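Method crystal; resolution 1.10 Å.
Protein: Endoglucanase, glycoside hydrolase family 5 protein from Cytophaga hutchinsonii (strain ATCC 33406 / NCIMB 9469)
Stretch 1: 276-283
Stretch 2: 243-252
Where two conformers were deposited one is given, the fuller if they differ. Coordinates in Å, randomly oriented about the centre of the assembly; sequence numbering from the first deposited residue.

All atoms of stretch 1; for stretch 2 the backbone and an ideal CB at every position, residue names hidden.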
# COMPACT_ATOMS: atom_id res chain seq x y z
N LYS A 276 5.95 3.05 14.30
CA LYS A 276 4.65 2.42 14.05
C LYS A 276 4.11 2.77 12.66
O LYS A 276 2.92 3.03 12.48
CB LYS A 276 3.65 2.76 15.16
CG LYS A 276 4.16 2.37 16.54
CD LYS A 276 3.21 2.80 17.63
CE LYS A 276 3.71 2.41 19.02
NZ LYS A 276 5.18 2.44 19.22
N ILE A 277 4.99 2.71 11.66
CA ILE A 277 4.64 2.99 10.27
C ILE A 277 4.29 1.68 9.57
O ILE A 277 5.07 0.72 9.59
CB ILE A 277 5.79 3.71 9.54
CG1 ILE A 277 6.06 5.06 10.20
CG2 ILE A 277 5.46 3.87 8.06
CD1 ILE A 277 7.32 5.78 9.68
N SER A 278 3.11 1.64 8.96
CA SER A 278 2.66 0.45 8.25
C SER A 278 3.45 0.25 6.96
O SER A 278 3.92 1.21 6.34
CB SER A 278 1.17 0.60 7.92
OG SER A 278 0.35 0.61 9.08
N TYR A 279 3.56 -1.01 6.54
CA TYR A 279 4.38 -1.32 5.37
C TYR A 279 3.88 -2.52 4.57
O TYR A 279 3.39 -3.50 5.13
CB TYR A 279 5.86 -1.47 5.75
CG TYR A 279 6.28 -2.47 6.82
CD1 TYR A 279 6.43 -3.83 6.53
CD2 TYR A 279 6.66 -2.04 8.08
CE1 TYR A 279 6.91 -4.72 7.46
CE2 TYR A 279 7.17 -2.94 9.03
CZ TYR A 279 7.30 -4.27 8.70
OH TYR A 279 7.82 -5.13 9.66
N CYS A 280 3.95 -2.40 3.23
CA CYS A 280 3.58 -3.48 2.31
C CYS A 280 4.70 -3.70 1.30
O CYS A 280 5.18 -2.75 0.69
CB CYS A 280 2.33 -3.15 1.49
SG CYS A 280 0.81 -3.04 2.43
N ASN A 281 5.07 -4.96 1.09
CA ASN A 281 6.17 -5.32 0.20
C ASN A 281 5.72 -5.53 -1.24
O ASN A 281 4.68 -6.14 -1.51
CB ASN A 281 6.84 -6.60 0.69
CG ASN A 281 7.93 -7.10 -0.25
OD1 ASN A 281 7.78 -8.14 -0.88
ND2 ASN A 281 9.03 -6.36 -0.31
N TRP A 282 6.56 -5.06 -2.16
CA TRP A 282 6.42 -5.28 -3.60
C TRP A 282 7.31 -6.47 -3.98
O TRP A 282 8.54 -6.36 -3.84
CB TRP A 282 6.89 -4.03 -4.33
CG TRP A 282 6.70 -4.03 -5.81
CD1 TRP A 282 7.63 -4.37 -6.75
CD2 TRP A 282 5.53 -3.63 -6.53
NE1 TRP A 282 7.11 -4.21 -8.00
CE2 TRP A 282 5.82 -3.75 -7.90
CE3 TRP A 282 4.26 -3.19 -6.14
CZ2 TRP A 282 4.89 -3.44 -8.89
CZ3 TRP A 282 3.33 -2.88 -7.13
CH2 TRP A 282 3.67 -2.99 -8.49
N SER A 283 6.75 -7.58 -4.46
CA SER A 283 5.33 -7.81 -4.69
C SER A 283 5.04 -9.29 -4.87
O SER A 283 5.94 -10.10 -5.11
CB SER A 283 4.83 -7.10 -5.96
OG SER A 283 5.25 -7.79 -7.13
N UNK A 243 1.62 11.98 9.08
CA UNK A 243 1.69 10.54 9.22
C UNK A 243 2.03 9.91 7.87
O UNK A 243 1.46 10.29 6.84
CB UNK A 243 0.37 9.98 9.77
N UNK A 244 2.95 8.96 7.89
CA UNK A 244 3.43 8.28 6.70
C UNK A 244 2.91 6.85 6.66
O UNK A 244 2.70 6.22 7.70
CB UNK A 244 4.96 8.30 6.65
N UNK A 245 2.76 6.32 5.44
CA UNK A 245 2.40 4.92 5.22
C UNK A 245 3.30 4.41 4.09
O UNK A 245 3.32 4.99 3.00
CB UNK A 245 0.92 4.76 4.88
N UNK A 246 4.06 3.34 4.37
CA UNK A 246 4.89 2.72 3.34
C UNK A 246 4.00 1.76 2.56
O UNK A 246 3.92 0.56 2.85
CB UNK A 246 6.10 2.00 3.94
N UNK A 247 3.30 2.28 1.54
CA UNK A 247 2.42 1.41 0.78
C UNK A 247 3.19 0.50 -0.16
O UNK A 247 2.59 -0.44 -0.69
CB UNK A 247 1.41 2.24 -0.01
N UNK A 248 4.48 0.74 -0.35
CA UNK A 248 5.30 -0.12 -1.19
C UNK A 248 6.76 0.00 -0.76
O UNK A 248 7.29 1.12 -0.64
CB UNK A 248 5.14 0.24 -2.67
N UNK A 249 7.42 -1.14 -0.58
CA UNK A 249 8.86 -1.15 -0.41
C UNK A 249 9.38 -2.45 -1.02
O UNK A 249 8.67 -3.45 -1.09
CB UNK A 249 9.25 -1.02 1.06
N UNK A 250 10.65 -2.44 -1.42
CA UNK A 250 11.33 -3.63 -1.86
C UNK A 250 12.42 -4.07 -0.90
O UNK A 250 12.67 -3.46 0.14
CB UNK A 250 11.92 -3.40 -3.25
N UNK A 251 13.10 -5.14 -1.30
CA UNK A 251 14.28 -5.63 -0.58
C UNK A 251 15.57 -5.42 -1.38
O UNK A 251 16.63 -5.88 -0.96
CB UNK A 251 14.11 -7.11 -0.25
N UNK A 252 15.50 -4.73 -2.51
CA UNK A 252 16.57 -4.72 -3.50
C UNK A 252 16.74 -3.29 -4.00
O UNK A 252 16.26 -2.33 -3.40
CB UNK A 252 16.27 -5.68 -4.65

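The two stretches run side by side as parallel strands, and backbone hydrogen bonds set the register before any side chain is considered.

Position 243 has nothing of stretch 1 within 5.5 Å of its ideal CB. Stretch 1 sets no preference here. The residue is Ala-243, which makes no contact.

At 244 the CA-to-CB bond points sideways, and the ideal CB lies 4.6 Å from Ile-277 CD1. An aliphatic side chain would suit, though others could fit. It is Leu-244. Its backbone O receives a hydrogen bond from a water (2.7 Å) that accepts one from Ser-278 N (2.8 Å), so the water bridges the strands where they do not bond directly. Ile-277 CG2 also packs 3.6 Å from Leu-244 O.

At 245 CB again points sideways, 4.9 Å from Ser-278 O. A small residue would leave the CB of Ser-278 without a partner from this position; a long or flat one could reach it. The residue is Phe-245. With chi1 t, its ring swings nearer, and Ser-278 CB sits over one face, 3.7 Å from the ring centroid, as a CH-pi contact.

Position 246 pairs with Tyr-279, and the two side chains share a face of the sheet. The ideal CB is 3.9 Å from Tyr-279 CB and 4.6 Å from Ile-277 CG2. A compact apolar residue, such as valine, isoleucine or alanine, would suit. It is Val-246. Its CG2 meets Ile-277 CG2 at 3.9 Å. Its backbone N donates to Ser-278 O (2.9 Å), and its O accepts from Cys-280 N (3.0 Å).

At 247 CB points away, and phi/psi of -75/-12 leaves the extended range. This is within the bulge that shifts the register by one. Stretch 1 dictates little. The residue is Thr-247; its backbone O lies 3.5 Å from Cys-280 CB.

At 248 CB also points away, but the indole of Trp-282 lies within reach of a long side chain. Glutamate, glutamine, methionine or leucine could all approach it. It is Glu-248. Its carboxylate returns to the indole: OE2 lies over one face, and OE1 is 3.4 Å from Trp-282 CE3.

Position 249 pairs with Asn-281, on the same face as Tyr-279. There is room for a large side chain beside both, and an aromatic would suit well. It is Tyr-249, chi1 p. Asn-281 CA lies over its ring, 4.0 Å from the centroid, and Tyr-249 CE1 is 3.6 Å from Tyr-279 CD1. Tyr-249 N makes a weak hydrogen bond to Cys-280 O (3.0 Å). Trp-282 N donates almost straight to Tyr-249 O (2.9 Å, 174°).

At 250 phi/psi is -112/-178, which does not demand glycine. An ideal CB would be 4.5 Å from Trp-282 O, so a small residue could fit. It is Gly-250.

At 251 the ideal CB is 5.1 Å from Asn-281 ND2; small or polar residues would suit. It is Thr-251, whose N donates to a water shared with Asn-281 ND2 and Trp-282 O.

Position 252 is out of reach. It is Cys-252.

Stretch 2 243-252: ALFVTEYGTC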
# COMPACT_ATOMS: atom_id res chain seq x y z
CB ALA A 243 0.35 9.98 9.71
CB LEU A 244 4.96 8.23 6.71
CG LEU A 244 5.66 9.58 6.89
CD1 LEU A 244 7.16 9.40 6.89
CD2 LEU A 244 5.23 10.57 5.81
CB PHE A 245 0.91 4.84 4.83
CG PHE A 245 0.27 3.46 4.92
CD1 PHE A 245 0.84 2.31 4.39
CD2 PHE A 245 -0.96 3.32 5.54
CE1 PHE A 245 0.22 1.08 4.48
CE2 PHE A 245 -1.59 2.08 5.63
CZ PHE A 245 -1.00 0.98 5.09
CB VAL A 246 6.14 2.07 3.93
CG1 VAL A 246 6.90 1.29 2.86
CG2 VAL A 246 7.05 3.13 4.54
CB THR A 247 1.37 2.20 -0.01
OG1 THR A 247 2.04 3.04 -0.94
CG2 THR A 247 0.46 3.03 0.92
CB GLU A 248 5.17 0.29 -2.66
CG GLU A 248 5.72 -0.72 -3.62
CD GLU A 248 5.71 -0.21 -5.06
OE1 GLU A 248 4.61 0.16 -5.56
OE2 GLU A 248 6.81 -0.16 -5.66
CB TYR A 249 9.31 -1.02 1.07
CG TYR A 249 9.08 -2.30 1.85
CD1 TYR A 249 7.83 -2.57 2.39
CD2 TYR A 249 10.09 -3.24 2.03
CE1 TYR A 249 7.59 -3.76 3.07
CE2 TYR A 249 9.86 -4.43 2.70
CZ TYR A 249 8.60 -4.69 3.21
OH TYR A 249 8.39 -5.89 3.85
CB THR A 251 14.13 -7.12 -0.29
OG1 THR A 251 14.01 -7.80 -1.55
CG2 THR A 251 12.92 -7.40 0.60
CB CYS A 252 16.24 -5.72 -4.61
SG CYS A 252 14.67 -5.44 -5.41
O HOH W 1 1.55 3.99 8.68
O HOH W 2 10.98 -6.86 -2.66
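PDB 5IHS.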